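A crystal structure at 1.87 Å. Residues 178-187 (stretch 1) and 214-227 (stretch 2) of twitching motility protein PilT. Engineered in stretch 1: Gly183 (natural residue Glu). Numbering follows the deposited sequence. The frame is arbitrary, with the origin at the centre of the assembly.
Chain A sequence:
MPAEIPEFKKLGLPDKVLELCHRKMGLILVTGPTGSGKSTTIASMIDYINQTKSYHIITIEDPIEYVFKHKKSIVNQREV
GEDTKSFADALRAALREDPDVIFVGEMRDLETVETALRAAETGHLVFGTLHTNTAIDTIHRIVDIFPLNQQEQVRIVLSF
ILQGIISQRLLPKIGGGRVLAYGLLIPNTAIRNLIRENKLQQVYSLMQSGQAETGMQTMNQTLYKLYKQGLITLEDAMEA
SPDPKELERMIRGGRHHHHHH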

# COMPACT_ATOMS: atom_id res chain seq x y z
N ARG A 178 19.56 -5.73 -3.66
CA ARG A 178 18.55 -5.09 -4.49
C ARG A 178 18.17 -3.78 -3.81
O ARG A 178 18.42 -3.57 -2.62
CB ARG A 178 17.28 -5.90 -4.65
CG ARG A 178 17.35 -7.15 -5.53
CD ARG A 178 16.55 -8.25 -4.84
NE ARG A 178 17.26 -8.74 -3.66
CZ ARG A 178 17.17 -8.32 -2.41
NH1 ARG A 178 16.34 -7.33 -2.08
NH2 ARG A 178 17.90 -8.89 -1.46
N VAL A 179 17.53 -2.89 -4.56
CA VAL A 179 17.05 -1.71 -3.83
C VAL A 179 15.55 -1.54 -4.08
O VAL A 179 15.09 -1.81 -5.19
CB VAL A 179 17.76 -0.42 -4.23
CG1 VAL A 179 17.44 -0.10 -5.69
CG2 VAL A 179 17.33 0.71 -3.30
N LEU A 180 14.86 -1.10 -3.03
CA LEU A 180 13.44 -0.79 -3.15
C LEU A 180 13.23 0.59 -3.74
O LEU A 180 13.72 1.56 -3.15
CB LEU A 180 12.72 -0.84 -1.79
CG LEU A 180 11.37 -1.56 -1.84
CD1 LEU A 180 11.49 -2.97 -1.27
CD2 LEU A 180 10.31 -0.75 -1.10
N ALA A 181 12.51 0.62 -4.85
CA ALA A 181 12.00 1.81 -5.52
C ALA A 181 10.49 1.86 -5.22
O ALA A 181 9.82 0.83 -5.36
CB ALA A 181 12.30 1.78 -7.00
N TYR A 182 10.02 3.01 -4.76
CA TYR A 182 8.65 3.17 -4.30
C TYR A 182 8.08 4.52 -4.71
O TYR A 182 8.85 5.47 -4.88
CB TYR A 182 8.56 3.09 -2.77
CG TYR A 182 9.44 4.09 -2.05
CD1 TYR A 182 9.00 5.35 -1.67
CD2 TYR A 182 10.75 3.78 -1.72
CE1 TYR A 182 9.84 6.23 -1.01
CE2 TYR A 182 11.61 4.64 -1.07
CZ TYR A 182 11.14 5.88 -0.71
OH TYR A 182 11.96 6.77 -0.05
N GLY A 183 6.76 4.53 -4.82
CA GLY A 183 5.95 5.74 -4.94
C GLY A 183 5.17 5.87 -3.64
O GLY A 183 4.90 4.84 -3.01
N LEU A 184 4.80 7.05 -3.17
CA LEU A 184 4.11 7.06 -1.86
C LEU A 184 3.09 8.19 -1.85
O LEU A 184 3.39 9.33 -2.22
CB LEU A 184 5.15 7.18 -0.77
CG LEU A 184 4.78 7.35 0.70
CD1 LEU A 184 4.11 6.11 1.27
CD2 LEU A 184 6.02 7.68 1.53
N LEU A 185 1.88 7.89 -1.42
CA LEU A 185 0.82 8.90 -1.36
C LEU A 185 0.12 8.76 -0.00
O LEU A 185 -0.65 7.83 0.22
CB LEU A 185 -0.23 8.73 -2.45
CG LEU A 185 -1.47 9.62 -2.35
CD1 LEU A 185 -1.09 11.08 -2.21
CD2 LEU A 185 -2.39 9.45 -3.55
N ILE A 186 0.43 9.69 0.89
CA ILE A 186 -0.27 9.68 2.18
C ILE A 186 -1.05 10.99 2.25
O ILE A 186 -0.45 12.01 2.57
CB ILE A 186 0.70 9.49 3.34
CG1 ILE A 186 1.28 8.07 3.37
CG2 ILE A 186 0.13 9.80 4.73
CD1 ILE A 186 2.45 7.97 4.32
N PRO A 187 -2.33 10.86 1.95
CA PRO A 187 -3.19 12.01 1.68
C PRO A 187 -3.07 12.97 2.86
O PRO A 187 -2.80 12.52 3.97
CB PRO A 187 -4.58 11.43 1.52
CG PRO A 187 -4.39 9.99 1.23
CD PRO A 187 -3.09 9.59 1.87
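Stretch 2 (214-227) TGMQTMNQTLYKLY

A chain that returns to a β-strand can satisfy it in two ways in succession, first by pairing backbone with backbone and then by laying a helix along what remains. Residues 214-227 of PilT illustrate this against the strand 179-185. The returning segment runs against the strand throughout. Gly215, with phi/psi of 85/-38°, leads into a short, weakly bonded extended piece at about Met216 and Gln217. From Met219 onward the chain is helical, and the helix axis makes an angle of 144° with the strand direction, approaching its axis to 6.6 Å. Together the two segments bury 696 Å².

The backbone pairing centres on Leu184 and Gln217, an antiparallel hydrogen-bonded pair whose CA atoms lie 5.0 Å apart. Leu184 N donates to Gln217 O at 2.6 Å, and Gln217 N returns a bond to Leu184 O at 2.8 Å. Beyond this pair the register loosens: the bond from Ile186 N to Gly215 O, at 3.4 Å, is weak. The side chains of Leu185 and Met216, a selenomethionine, overlap implausibly in the model, so their detailed packing cannot be interpreted.

Where the pairing ends, the helix begins, and Gly183 lies at this junction. This engineered residue replaces a natural Glu; its CA is 3.2 Å from Gln217 O, in a CA-H...O contact, and 4.1 Å from the CA of Met219. The helix then takes up the next strand carbonyl with a side chain: Thr222 OG1 donates to Tyr182 O at 2.6 Å. The same hydroxyl accepts a bond from Gln217 NE2 at 2.7 Å, linking the extended piece to the first helical turn. Met219 CA also approaches Tyr182 O, at 3.6 Å and nearly in line through its hydrogen.

Aromatic packing reinforces this polar link. Although the CA-to-CB bond of Tyr182 points away from the returning segment, its ring comes back within reach, and Thr222 CG2 sits over a ring face, 4.0 Å from the centroid and 18° off the normal. Thr222 OG1 also overlies the ring, 3.8 Å from Tyr182 CE1.

Further along, the side-chain contacts are apolar. Ala181 offers a small side chain to three helix residues: its CB lies 3.9 Å from Met219 SE, 3.8 Å from Leu223 CD2 and 4.2 Å from Leu226 CD1. Near the start of the strand, Val179 CG2 meets Leu226 CD1 at 3.8 Å. Residues spaced three or four apart on the helix therefore follow the strand back toward its beginning.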

# COMPACT_ATOMS: atom_id res chain seq x y z
N THR A 214 8.12 14.37 2.47
CA THR A 214 7.09 15.22 3.02
C THR A 214 5.67 14.71 2.76
O THR A 214 4.83 15.44 2.22
CB THR A 214 7.17 16.66 2.46
OG1 THR A 214 8.49 17.19 2.74
CG2 THR A 214 6.15 17.57 3.16
N GLY A 215 5.45 13.45 3.12
CA GLY A 215 4.22 12.73 2.90
C GLY A 215 4.10 12.09 1.54
O GLY A 215 3.55 11.00 1.40
N MSE A 216 4.59 12.74 0.47
CA MSE A 216 4.33 12.18 -0.86
C MSE A 216 5.61 12.01 -1.66
O MSE A 216 6.61 12.70 -1.50
CB MSE A 216 3.35 13.06 -1.63
CG MSE A 216 1.91 13.01 -1.15
SE MSE A 216 1.11 11.26 -1.38
CE MSE A 216 -0.51 12.03 -2.09
N GLN A 217 5.61 11.06 -2.59
CA GLN A 217 6.82 10.94 -3.41
C GLN A 217 6.50 10.05 -4.60
O GLN A 217 5.99 8.95 -4.44
CB GLN A 217 8.00 10.40 -2.61
CG GLN A 217 9.18 10.01 -3.49
CD GLN A 217 10.54 10.25 -2.87
OE1 GLN A 217 10.88 11.40 -2.56
NE2 GLN A 217 11.32 9.19 -2.70
N THR A 218 6.79 10.56 -5.80
CA THR A 218 6.47 9.76 -6.99
C THR A 218 7.55 8.70 -7.16
O THR A 218 8.64 8.86 -6.61
CB THR A 218 6.40 10.67 -8.23
OG1 THR A 218 5.40 11.67 -7.99
CG2 THR A 218 5.98 9.92 -9.48
N MSE A 219 7.27 7.66 -7.92
CA MSE A 219 8.24 6.61 -8.24
C MSE A 219 9.42 7.16 -9.01
O MSE A 219 10.58 6.87 -8.70
CB MSE A 219 7.46 5.56 -9.03
CG MSE A 219 8.25 4.46 -9.69
SE MSE A 219 9.00 3.26 -8.37
CE MSE A 219 7.35 2.27 -8.18
N ASN A 220 9.11 7.96 -10.03
CA ASN A 220 10.09 8.62 -10.90
C ASN A 220 11.09 9.42 -10.08
O ASN A 220 12.29 9.50 -10.36
CB ASN A 220 9.37 9.53 -11.89
CG ASN A 220 9.09 8.89 -13.23
OD1 ASN A 220 8.41 9.45 -14.09
ND2 ASN A 220 9.63 7.70 -13.43
N GLN A 221 10.60 10.04 -9.01
CA GLN A 221 11.54 10.77 -8.15
C GLN A 221 12.48 9.82 -7.41
O GLN A 221 13.70 10.02 -7.30
CB GLN A 221 10.79 11.63 -7.15
CG GLN A 221 9.77 12.63 -7.71
CD GLN A 221 9.26 13.47 -6.54
OE1 GLN A 221 8.11 13.38 -6.12
NE2 GLN A 221 10.19 14.26 -6.01
N THR A 222 11.89 8.77 -6.86
CA THR A 222 12.62 7.77 -6.09
C THR A 222 13.68 7.07 -6.94
O THR A 222 14.78 6.78 -6.47
CB THR A 222 11.68 6.71 -5.49
OG1 THR A 222 10.72 7.29 -4.59
CG2 THR A 222 12.51 5.73 -4.67
N LEU A 223 13.36 6.78 -8.20
CA LEU A 223 14.34 6.30 -9.15
C LEU A 223 15.44 7.30 -9.42
O LEU A 223 16.65 7.04 -9.49
CB LEU A 223 13.63 5.98 -10.48
CG LEU A 223 12.61 4.85 -10.41
CD1 LEU A 223 11.72 4.83 -11.64
CD2 LEU A 223 13.34 3.53 -10.22
N TYR A 224 15.00 8.55 -9.59
CA TYR A 224 15.96 9.63 -9.78
C TYR A 224 16.95 9.68 -8.62
O TYR A 224 18.17 9.65 -8.85
CB TYR A 224 15.22 10.95 -9.96
CG TYR A 224 16.05 12.18 -10.21
CD1 TYR A 224 17.21 12.14 -10.97
CD2 TYR A 224 15.66 13.40 -9.68
CE1 TYR A 224 17.95 13.29 -11.18
CE2 TYR A 224 16.39 14.55 -9.89
CZ TYR A 224 17.54 14.49 -10.65
OH TYR A 224 18.28 15.63 -10.86
N LYS A 225 16.48 9.73 -7.38
CA LYS A 225 17.44 9.82 -6.27
C LYS A 225 18.27 8.56 -6.11
O LYS A 225 19.46 8.63 -5.79
CB LYS A 225 16.75 10.17 -4.96
CG LYS A 225 15.27 9.84 -4.86
CD LYS A 225 14.82 9.87 -3.41
CE LYS A 225 15.39 8.69 -2.64
NZ LYS A 225 16.29 9.10 -1.53
N LEU A 226 17.70 7.38 -6.31
CA LEU A 226 18.51 6.16 -6.27
C LEU A 226 19.62 6.19 -7.31
O LEU A 226 20.75 5.78 -7.03
CB LEU A 226 17.66 4.91 -6.50
CG LEU A 226 16.60 4.68 -5.41
CD1 LEU A 226 15.89 3.35 -5.58
CD2 LEU A 226 17.22 4.80 -4.02
N TYR A 227 19.27 6.66 -8.51
CA TYR A 227 20.24 6.78 -9.59
C TYR A 227 21.32 7.79 -9.21
O TYR A 227 22.50 7.53 -9.44
CB TYR A 227 19.58 7.16 -10.92
CG TYR A 227 20.57 7.56 -12.01
CD1 TYR A 227 21.48 6.67 -12.54
CD2 TYR A 227 20.60 8.86 -12.50
CE1 TYR A 227 22.38 7.04 -13.53
CE2 TYR A 227 21.49 9.24 -13.48
CZ TYR A 227 22.38 8.33 -13.99
OH TYR A 227 23.27 8.72 -14.97